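Local coordinates for exoenzyme S (Pseudomonas aeruginosa, PDB 6GN8), which is a secreted virulence toxin that probably ADP-ribosylates host proteins through the domain held in this chain and stimulates GTP hydrolysis by host GTPases through another domain, at residues G148-V153 and V193-L198; K107-T112 and V141-G146; G124-D129 and E178-V183. The protein carries 2 engineered substitutions. All coordinates share one frame; numbering follows the deposited sequence.

How the contacts relate
From the N terminus, strand 106-112 is laid down first, and contact 2 closes a loop when residues 141-146 come back against it. Within that loop residues 124-129 have already passed; their partner, 178-183, comes later, so contact 3 crosses contact 2. Contact 1 opens at 148-153, just after contact 2 has closed, and reaches 193-198, beyond the end of contact 3, which it also crosses. All three reach one mixed sheet, ordered 106-112, 149-155, 194-200, 180-188, 126-128. Contact 1 pairs two inner strands, contact 3 adds the last strand, and contact 2 sets a loop against the strand at the other margin. Contacts 1 and 2 meet directly where Arg-143 packs on Ile-150.

Contact 1 (G148-V153 and V193-L198); sequences GTISTV and VTRRVL
Ile-150 of strand 149-153 lies beside Arg-195 of strand 194-198, the two side chains pointing the same way from their paired positions. Its CB sits over one face of the Arg-195 guanidinium, and CG2 comes 4.0 Å from Arg-195 NH2. CG1, placed beside the backbone N and anti to the carbonyl carbon (chi1 -55°), instead slants across to CG1 of Val-193 at 3.8 Å. CD1, the tip, carries on past the pair to Arg-143 of the loop. The polar end of Arg-195 is held by a salt bridge from NE to Asp-189, while an apolar side chain of another protein chain packs on the same residue.

On the sheet face of Thr-149 and Ser-151, Thr-149 CG2 packs 3.9 Å from Thr-194 CB. The Arg-196 side chain passes near Ser-151 OG, but its NH1 is committed to a salt bridge with Asp-116.

The backbones form a parallel ladder, 21° from exact alignment. Ile-150 is gripped twice: its N donates to Thr-194 O at 2.8 Å, and its O accepts from Arg-196 N at 2.9 Å. Thr-152 repeats this between Arg-196 O and Leu-198 N. Gly-148 and Thr-149 form a classic beta bulge opposite Thr-112. This buried parallel pair lies inside an otherwise antiparallel sheet, as in the ADP-ribosyltransferase fold of bacterial exoenzymes.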
loop_
_atom_site.group_PDB
_atom_site.type_symbol
_atom_site.label_atom_id
_atom_site.label_comp_id
_atom_site.label_asym_id
_atom_site.label_seq_id
_atom_site.Cartn_x
_atom_site.Cartn_y
_atom_site.Cartn_z
ATOM N N GLY C 148 3.037 -28.428 -23.696
ATOM C CA GLY C 148 3.575 -28.568 -22.343
ATOM C C GLY C 148 3.652 -27.296 -21.518
ATOM O O GLY C 148 3.520 -27.344 -20.291
ATOM N N THR C 149 3.956 -26.155 -22.159
ATOM C CA THR C 149 3.978 -24.872 -21.460
ATOM C C THR C 149 3.110 -23.884 -22.263
ATOM O O THR C 149 3.372 -23.654 -23.450
ATOM C CB THR C 149 5.392 -24.321 -21.129
ATOM O OG1 THR C 149 5.972 -23.722 -22.267
ATOM C CG2 THR C 149 6.334 -25.339 -20.508
ATOM N N ILE C 150 2.032 -23.377 -21.624
ATOM C CA ILE C 150 1.074 -22.401 -22.181
ATOM C C ILE C 150 1.300 -21.050 -21.466
ATOM O O ILE C 150 1.248 -21.022 -20.234
ATOM C CB ILE C 150 -0.412 -22.867 -22.059
ATOM C CG1 ILE C 150 -0.680 -24.247 -22.691
ATOM C CG2 ILE C 150 -1.377 -21.818 -22.634
ATOM C CD1 ILE C 150 -0.373 -24.319 -24.189
ATOM N N SER C 151 1.566 -19.950 -22.235
ATOM C CA SER C 151 1.841 -18.607 -21.706
ATOM C C SER C 151 0.856 -17.558 -22.200
ATOM O O SER C 151 0.407 -17.600 -23.339
ATOM C CB SER C 151 3.248 -18.150 -22.081
ATOM O OG SER C 151 4.253 -19.083 -21.726
ATOM N N THR C 152 0.556 -16.595 -21.334
ATOM C CA THR C 152 -0.233 -15.410 -21.637
ATOM C C THR C 152 0.768 -14.280 -21.447
ATOM O O THR C 152 1.407 -14.174 -20.391
ATOM C CB THR C 152 -1.519 -15.336 -20.795
ATOM O OG1 THR C 152 -2.254 -16.534 -20.982
ATOM C CG2 THR C 152 -2.384 -14.158 -21.145
ATOM N N VAL C 153 0.956 -13.478 -22.506
ATOM C CA VAL C 153 1.969 -12.441 -22.581
ATOM C C VAL C 153 1.302 -11.081 -22.673
ATOM O O VAL C 153 0.350 -10.885 -23.439
ATOM C CB VAL C 153 2.915 -12.721 -23.816
ATOM C CG1 VAL C 153 4.089 -11.744 -23.893
ATOM C CG2 VAL C 153 3.418 -14.169 -23.849
ATOM N N VAL C 193 0.342 -29.458 -17.155
ATOM C CA VAL C 193 0.636 -28.369 -18.073
ATOM C C VAL C 193 1.046 -27.138 -17.270
ATOM O O VAL C 193 0.322 -26.719 -16.361
ATOM C CB VAL C 193 -0.535 -28.050 -19.065
ATOM C CG1 VAL C 193 -0.158 -26.930 -20.070
ATOM C CG2 VAL C 193 -1.014 -29.308 -19.791
ATOM N N THR C 194 2.216 -26.561 -17.625
ATOM C CA THR C 194 2.734 -25.334 -17.031
ATOM C C THR C 194 1.953 -24.167 -17.671
ATOM O O THR C 194 1.886 -24.061 -18.895
ATOM C CB THR C 194 4.271 -25.229 -17.201
ATOM O OG1 THR C 194 4.862 -26.307 -16.473
ATOM C CG2 THR C 194 4.832 -23.900 -16.659
ATOM N N ARG C 195 1.324 -23.366 -16.830
ATOM C CA ARG C 195 0.481 -22.234 -17.185
ATOM C C ARG C 195 1.126 -21.000 -16.615
ATOM O O ARG C 195 1.244 -20.869 -15.391
ATOM C CB ARG C 195 -0.941 -22.449 -16.651
ATOM C CG ARG C 195 -1.525 -23.801 -17.061
ATOM C CD ARG C 195 -2.528 -23.592 -18.135
ATOM N NE ARG C 195 -3.026 -24.827 -18.719
ATOM C CZ ARG C 195 -3.786 -24.841 -19.804
ATOM N NH1 ARG C 195 -4.204 -25.990 -20.312
ATOM N NH2 ARG C 195 -4.127 -23.707 -20.396
ATOM N N ARG C 196 1.607 -20.119 -17.522
ATOM C CA ARG C 196 2.406 -18.957 -17.170
ATOM C C ARG C 196 1.821 -17.651 -17.643
ATOM O O ARG C 196 1.133 -17.589 -18.655
ATOM C CB ARG C 196 3.842 -19.097 -17.764
ATOM C CG ARG C 196 4.891 -19.185 -16.681
ATOM C CD ARG C 196 6.321 -19.000 -17.136
ATOM N NE ARG C 196 7.033 -20.277 -17.210
ATOM C CZ ARG C 196 7.350 -20.871 -18.353
ATOM N NH1 ARG C 196 7.021 -20.310 -19.518
ATOM N NH2 ARG C 196 8.003 -22.021 -18.347
ATOM N N VAL C 197 2.164 -16.584 -16.924
ATOM C CA VAL C 197 1.795 -15.226 -17.285
ATOM C C VAL C 197 3.096 -14.429 -17.336
ATOM O O VAL C 197 3.840 -14.393 -16.350
ATOM C CB VAL C 197 0.705 -14.595 -16.379
ATOM C CG1 VAL C 197 0.379 -13.166 -16.813
ATOM C CG2 VAL C 197 -0.554 -15.455 -16.372
ATOM N N LEU C 198 3.421 -13.886 -18.519
ATOM C CA LEU C 198 4.646 -13.103 -18.693
ATOM C C LEU C 198 4.309 -11.680 -18.998
ATOM O O LEU C 198 3.325 -11.392 -19.685
ATOM C CB LEU C 198 5.532 -13.645 -19.830
ATOM C CG LEU C 198 6.031 -15.076 -19.780
ATOM C CD1 LEU C 198 6.623 -15.471 -21.142
ATOM C CD2 LEU C 198 7.102 -15.241 -18.718
#

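Contact 2 (K107-T112 and V141-G146); sequences KTFRGT and VARSFG
Gly-111 on the marginal strand 106-112 and Ala-142 in the irregular loop before strand 149-155 bring their CA atoms to 4.8 Å, without backbone pairing between the segments. In this ADP-ribosyltransferase fold the strand is bonded to Ser-151 and Val-153 of strand 149-155, and the loop folds back over it. Ala-142 points its methyl at the strand, where CB packs 3.8 Å from Phe-109 CB and also approaches Arg-110 N and Gly-111 N.

Arg-110 turns the other way and donates from NH1 to Ser-134 O; this arginine and the Ser-134 to Ser-136 run are consistent with the R-S-E class of such enzymes.

The Arg-143 chain, bent at chi2 and again at chi3 (61°), curls its guanidinium back to the phenylalanine, and NE makes a long, weak ion pair with an acidic side chain of another protein chain. Arg-143 is poorly ordered, which leaves the position of its end less certain. Ring and guanidinium planes stand 86° apart, and the Phe-109 ring meets the guanidinium at its edge. As modelled, Arg-143 NH1 approaches the ring obliquely, 3.3 Å from Phe-109 CD1 and 3.4 Å from Phe-109 CG.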
loop_
_atom_site.group_PDB
_atom_site.type_symbol
_atom_site.label_atom_id
_atom_site.label_comp_id
_atom_site.label_asym_id
_atom_site.label_seq_id
_atom_site.Cartn_x
_atom_site.Cartn_y
_atom_site.Cartn_z
ATOM N N LYS C 107 -2.448 -8.437 -25.255
ATOM C CA LYS C 107 -2.462 -9.773 -24.703
ATOM C C LYS C 107 -2.298 -10.783 -25.839
ATOM O O LYS C 107 -3.127 -10.822 -26.769
ATOM C CB LYS C 107 -3.746 -10.018 -23.916
ATOM C CG LYS C 107 -3.911 -11.459 -23.380
ATOM C CD LYS C 107 -5.220 -11.625 -22.569
ATOM C CE LYS C 107 -6.457 -11.360 -23.395
ATOM N NZ LYS C 107 -7.705 -11.461 -22.599
ATOM N N THR C 108 -1.245 -11.619 -25.747
ATOM C CA THR C 108 -0.971 -12.659 -26.756
ATOM C C THR C 108 -0.683 -13.979 -26.064
ATOM O O THR C 108 -0.480 -14.022 -24.850
ATOM C CB THR C 108 0.157 -12.254 -27.710
ATOM O OG1 THR C 108 1.363 -12.051 -26.969
ATOM C CG2 THR C 108 -0.184 -11.028 -28.575
ATOM N N PHE C 109 -0.703 -15.061 -26.831
ATOM C CA PHE C 109 -0.598 -16.414 -26.301
ATOM C C PHE C 109 0.492 -17.176 -26.977
ATOM O O PHE C 109 0.865 -16.880 -28.119
ATOM C CB PHE C 109 -1.954 -17.135 -26.454
ATOM C CG PHE C 109 -3.121 -16.221 -26.108
ATOM C CD1 PHE C 109 -3.425 -15.928 -24.781
ATOM C CD2 PHE C 109 -3.821 -15.545 -27.111
ATOM C CE1 PHE C 109 -4.439 -15.027 -24.469
ATOM C CE2 PHE C 109 -4.835 -14.647 -26.789
ATOM C CZ PHE C 109 -5.149 -14.411 -25.475
ATOM N N ARG C 110 1.032 -18.156 -26.259
ATOM C CA ARG C 110 2.134 -18.949 -26.784
ATOM C C ARG C 110 2.146 -20.349 -26.157
ATOM O O ARG C 110 2.086 -20.483 -24.949
ATOM C CB ARG C 110 3.444 -18.199 -26.508
ATOM C CG ARG C 110 4.694 -18.937 -26.886
ATOM C CD ARG C 110 5.894 -18.174 -26.407
ATOM N NE ARG C 110 7.062 -19.047 -26.427
ATOM C CZ ARG C 110 7.848 -19.221 -27.477
ATOM N NH1 ARG C 110 7.621 -18.558 -28.604
ATOM N NH2 ARG C 110 8.872 -20.056 -27.411
ATOM N N GLY C 111 2.216 -21.366 -26.996
ATOM C CA GLY C 111 2.304 -22.756 -26.578
ATOM C C GLY C 111 3.558 -23.415 -27.134
ATOM O O GLY C 111 3.975 -23.105 -28.256
ATOM N N THR C 112 4.209 -24.271 -26.333
ATOM C CA THR C 112 5.397 -25.049 -26.712
ATOM C C THR C 112 5.205 -26.470 -26.178
ATOM O O THR C 112 4.608 -26.643 -25.106
ATOM C CB THR C 112 6.716 -24.409 -26.237
ATOM O OG1 THR C 112 6.747 -24.321 -24.822
ATOM C CG2 THR C 112 6.972 -23.043 -26.838
ATOM N N VAL C 141 -4.820 -21.429 -31.763
ATOM C CA VAL C 141 -3.579 -21.942 -32.380
ATOM C C VAL C 141 -2.410 -22.033 -31.319
ATOM O O VAL C 141 -1.267 -22.347 -31.687
ATOM C CB VAL C 141 -3.153 -21.181 -33.682
ATOM C CG1 VAL C 141 -4.150 -21.410 -34.815
ATOM C CG2 VAL C 141 -2.957 -19.696 -33.436
ATOM N N ALA C 142 -2.742 -21.815 -30.003
ATOM C CA ALA C 142 -1.858 -21.935 -28.835
ATOM C C ALA C 142 -2.264 -23.160 -27.945
ATOM O O ALA C 142 -1.777 -24.263 -28.213
ATOM C CB ALA C 142 -1.857 -20.643 -28.023
ATOM N N ARG C 143 -3.178 -22.984 -26.945
ATOM C CA ARG C 143 -3.590 -24.026 -25.978
ATOM C C ARG C 143 -4.603 -25.085 -26.552
ATOM O O ARG C 143 -5.388 -24.748 -27.440
ATOM C CB ARG C 143 -4.136 -23.371 -24.676
ATOM C CG ARG C 143 -5.651 -23.379 -24.446
ATOM C CD ARG C 143 -6.106 -22.128 -23.732
ATOM N NE ARG C 143 -5.794 -20.936 -24.521
ATOM C CZ ARG C 143 -4.888 -20.025 -24.183
ATOM N NH1 ARG C 143 -4.653 -18.991 -24.975
ATOM N NH2 ARG C 143 -4.220 -20.136 -23.041
ATOM N N SER C 144 -4.593 -26.364 -26.051
ATOM C CA SER C 144 -3.730 -26.911 -24.978
ATOM C C SER C 144 -3.204 -28.341 -25.257
ATOM O O SER C 144 -2.224 -28.752 -24.618
ATOM C CB SER C 144 -4.474 -26.912 -23.639
ATOM O OG SER C 144 -5.581 -27.802 -23.603
ATOM N N PHE C 145 -3.873 -29.098 -26.174
ATOM C CA PHE C 145 -3.554 -30.490 -26.527
ATOM C C PHE C 145 -2.142 -30.631 -27.099
ATOM O O PHE C 145 -1.783 -29.941 -28.060
ATOM C CB PHE C 145 -4.587 -31.058 -27.524
ATOM C CG PHE C 145 -4.481 -32.546 -27.790
ATOM C CD1 PHE C 145 -5.186 -33.461 -27.012
ATOM C CD2 PHE C 145 -3.703 -33.031 -28.838
ATOM C CE1 PHE C 145 -5.098 -34.836 -27.266
ATOM C CE2 PHE C 145 -3.605 -34.406 -29.081
ATOM C CZ PHE C 145 -4.308 -35.299 -28.297
ATOM N N GLY C 146 -1.373 -31.541 -26.493
ATOM C CA GLY C 146 0.009 -31.844 -26.857
ATOM C C GLY C 146 1.025 -30.924 -26.201
ATOM O O GLY C 146 2.100 -31.372 -25.780
#

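Contact 3 (G124-D129 and E178-V183); sequences GKVGHD and ETDMRV
His-128 has one face of its imidazole overlapped by Glu-178, whose CB stands 4.1 Å from the ring centroid and 18° off the normal, a CH-pi contact. With CG between the backbone N and the carbonyl carbon (chi1 67°), the ring turns ND1 to Asp-180. ND1 donates to Asp-180 OD1 at 3.0 Å, close to the ring plane but 29° out of the carboxylate plane, on its syn side. At the ring's edge NE2 is hydrogen-bonded to a water at 2.8 Å, and the same water gives a weak bond to Glu-178 OE2. The bond to Asp-180, the water and the overlap restrict the ring's rotation.

Strand 126-128 is the last of the transferase sheet, antiparallel to 180-183. Gly-127 and Met-181 form the hydrogen-bonded pair, with Met-181 N to Gly-127 O at 2.8 Å. Val-126 and Arg-182 form the neighbouring non-hydrogen-bonded pair, and Val-126 CG1 lies over the guanidinium face, 3.4 Å from Arg-182 NH2. Bent at chi3, Arg-182 also brings NH2 to Gly-124 O at 3.1 Å, in the guanidinium plane. A second water bridges the segments from Asp-129 N to Thr-179 O. Buried Asp-129 OD1 takes a salt bridge from Arg-76 and a hydrogen bond from Gly-131 N.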
loop_
_atom_site.group_PDB
_atom_site.type_symbol
_atom_site.label_atom_id
_atom_site.label_comp_id
_atom_site.label_asym_id
_atom_site.label_seq_id
_atom_site.Cartn_x
_atom_site.Cartn_y
_atom_site.Cartn_z
ATOM N N GLY C 124 8.055 -13.541 -10.220
ATOM C CA GLY C 124 8.357 -12.154 -9.857
ATOM C C GLY C 124 9.714 -11.629 -10.329
ATOM O O GLY C 124 10.012 -10.436 -10.199
ATOM N N LYS C 125 10.562 -12.523 -10.851
ATOM C CA LYS C 125 11.873 -12.186 -11.364
ATOM C C LYS C 125 11.828 -12.103 -12.898
ATOM O O LYS C 125 10.862 -12.578 -13.532
ATOM C CB LYS C 125 12.911 -13.212 -10.886
ATOM C CG LYS C 125 13.120 -13.246 -9.365
ATOM C CD LYS C 125 13.592 -11.941 -8.722
ATOM C CE LYS C 125 14.504 -12.162 -7.534
ATOM N NZ LYS C 125 13.783 -12.680 -6.341
ATOM N N VAL C 126 12.864 -11.483 -13.493
ATOM C CA VAL C 126 12.898 -11.319 -14.927
ATOM C C VAL C 126 14.015 -12.184 -15.546
ATOM O O VAL C 126 15.026 -12.493 -14.901
ATOM C CB VAL C 126 12.927 -9.837 -15.422
ATOM C CG1 VAL C 126 12.515 -8.851 -14.341
ATOM C CG2 VAL C 126 14.241 -9.442 -16.080
ATOM N N GLY C 127 13.731 -12.621 -16.774
ATOM C CA GLY C 127 14.599 -13.405 -17.645
ATOM C C GLY C 127 14.243 -13.148 -19.101
ATOM O O GLY C 127 13.351 -12.345 -19.376
ATOM N N HIS C 128 14.917 -13.818 -20.047
ATOM C CA HIS C 128 14.628 -13.613 -21.473
ATOM C C HIS C 128 14.980 -14.822 -22.337
ATOM O O HIS C 128 15.832 -15.636 -21.974
ATOM C CB HIS C 128 15.359 -12.366 -22.016
ATOM C CG HIS C 128 16.855 -12.473 -22.051
ATOM N ND1 HIS C 128 17.651 -11.650 -21.272
ATOM C CD2 HIS C 128 17.655 -13.273 -22.801
ATOM C CE1 HIS C 128 18.900 -11.993 -21.553
ATOM N NE2 HIS C 128 18.950 -12.977 -22.457
ATOM N N ASP C 129 14.360 -14.892 -23.514
ATOM C CA ASP C 129 14.655 -15.920 -24.505
ATOM C C ASP C 129 15.772 -15.387 -25.433
ATOM O O ASP C 129 15.734 -14.221 -25.822
ATOM C CB ASP C 129 13.371 -16.291 -25.289
ATOM C CG ASP C 129 13.462 -17.577 -26.080
ATOM O OD1 ASP C 129 14.477 -17.772 -26.785
ATOM O OD2 ASP C 129 12.513 -18.387 -26.005
ATOM N N GLU C 178 15.997 -11.669 -26.898
ATOM C CA GLU C 178 16.536 -11.221 -25.596
ATOM C C GLU C 178 15.625 -10.173 -24.902
ATOM O O GLU C 178 16.108 -9.373 -24.089
ATOM C CB GLU C 178 17.987 -10.702 -25.722
ATOM C CG GLU C 178 18.979 -11.793 -26.105
ATOM C CD GLU C 178 20.403 -11.327 -26.326
ATOM O OE1 GLU C 178 20.946 -11.598 -27.420
ATOM O OE2 GLU C 178 20.978 -10.689 -25.413
ATOM N N THR C 179 14.311 -10.200 -25.191
ATOM C CA THR C 179 13.360 -9.299 -24.544
ATOM C C THR C 179 13.099 -9.827 -23.149
ATOM O O THR C 179 12.602 -10.948 -22.971
ATOM C CB THR C 179 12.060 -9.106 -25.346
ATOM O OG1 THR C 179 12.379 -8.427 -26.554
ATOM C CG2 THR C 179 11.004 -8.280 -24.570
ATOM N N ASP C 180 13.472 -9.006 -22.170
ATOM C CA ASP C 180 13.314 -9.256 -20.757
ATOM C C ASP C 180 11.838 -9.287 -20.421
ATOM O O ASP C 180 11.088 -8.337 -20.678
ATOM C CB ASP C 180 14.060 -8.182 -19.931
ATOM C CG ASP C 180 15.556 -8.374 -19.770
ATOM O OD1 ASP C 180 16.017 -9.538 -19.807
ATOM O OD2 ASP C 180 16.262 -7.366 -19.563
ATOM N N MET C 181 11.434 -10.419 -19.875
ATOM C CA MET C 181 10.081 -10.725 -19.426
ATOM C C MET C 181 10.075 -11.091 -17.921
ATOM O O MET C 181 10.948 -11.842 -17.452
ATOM C CB MET C 181 9.502 -11.889 -20.241
ATOM C CG MET C 181 9.329 -11.590 -21.726
ATOM S SD MET C 181 7.836 -10.628 -22.041
ATOM C CE MET C 181 7.752 -10.778 -23.812
ATOM N N ARG C 182 9.115 -10.534 -17.180
ATOM C CA ARG C 182 8.841 -10.859 -15.790
ATOM C C ARG C 182 7.818 -11.961 -15.721
ATOM O O ARG C 182 6.763 -11.884 -16.368
ATOM C CB ARG C 182 8.316 -9.655 -15.023
ATOM C CG ARG C 182 8.352 -9.877 -13.497
ATOM C CD ARG C 182 7.976 -8.626 -12.728
ATOM N NE ARG C 182 8.734 -7.457 -13.180
ATOM C CZ ARG C 182 9.919 -7.089 -12.704
ATOM N NH1 ARG C 182 10.534 -6.019 -13.195
ATOM N NH2 ARG C 182 10.509 -7.798 -11.745
ATOM N N VAL C 183 8.124 -12.995 -14.928
ATOM C CA VAL C 183 7.198 -14.086 -14.713
ATOM C C VAL C 183 6.203 -13.623 -13.630
ATOM O O VAL C 183 6.562 -13.585 -12.469
ATOM C CB VAL C 183 7.929 -15.395 -14.336
ATOM C CG1 VAL C 183 6.922 -16.528 -14.064
ATOM C CG2 VAL C 183 8.903 -15.793 -15.432
HETATM O O HOH W 1 21.522 -13.169 -23.455
HETATM O O HOH W 2 12.216 -13.266 -24.244
#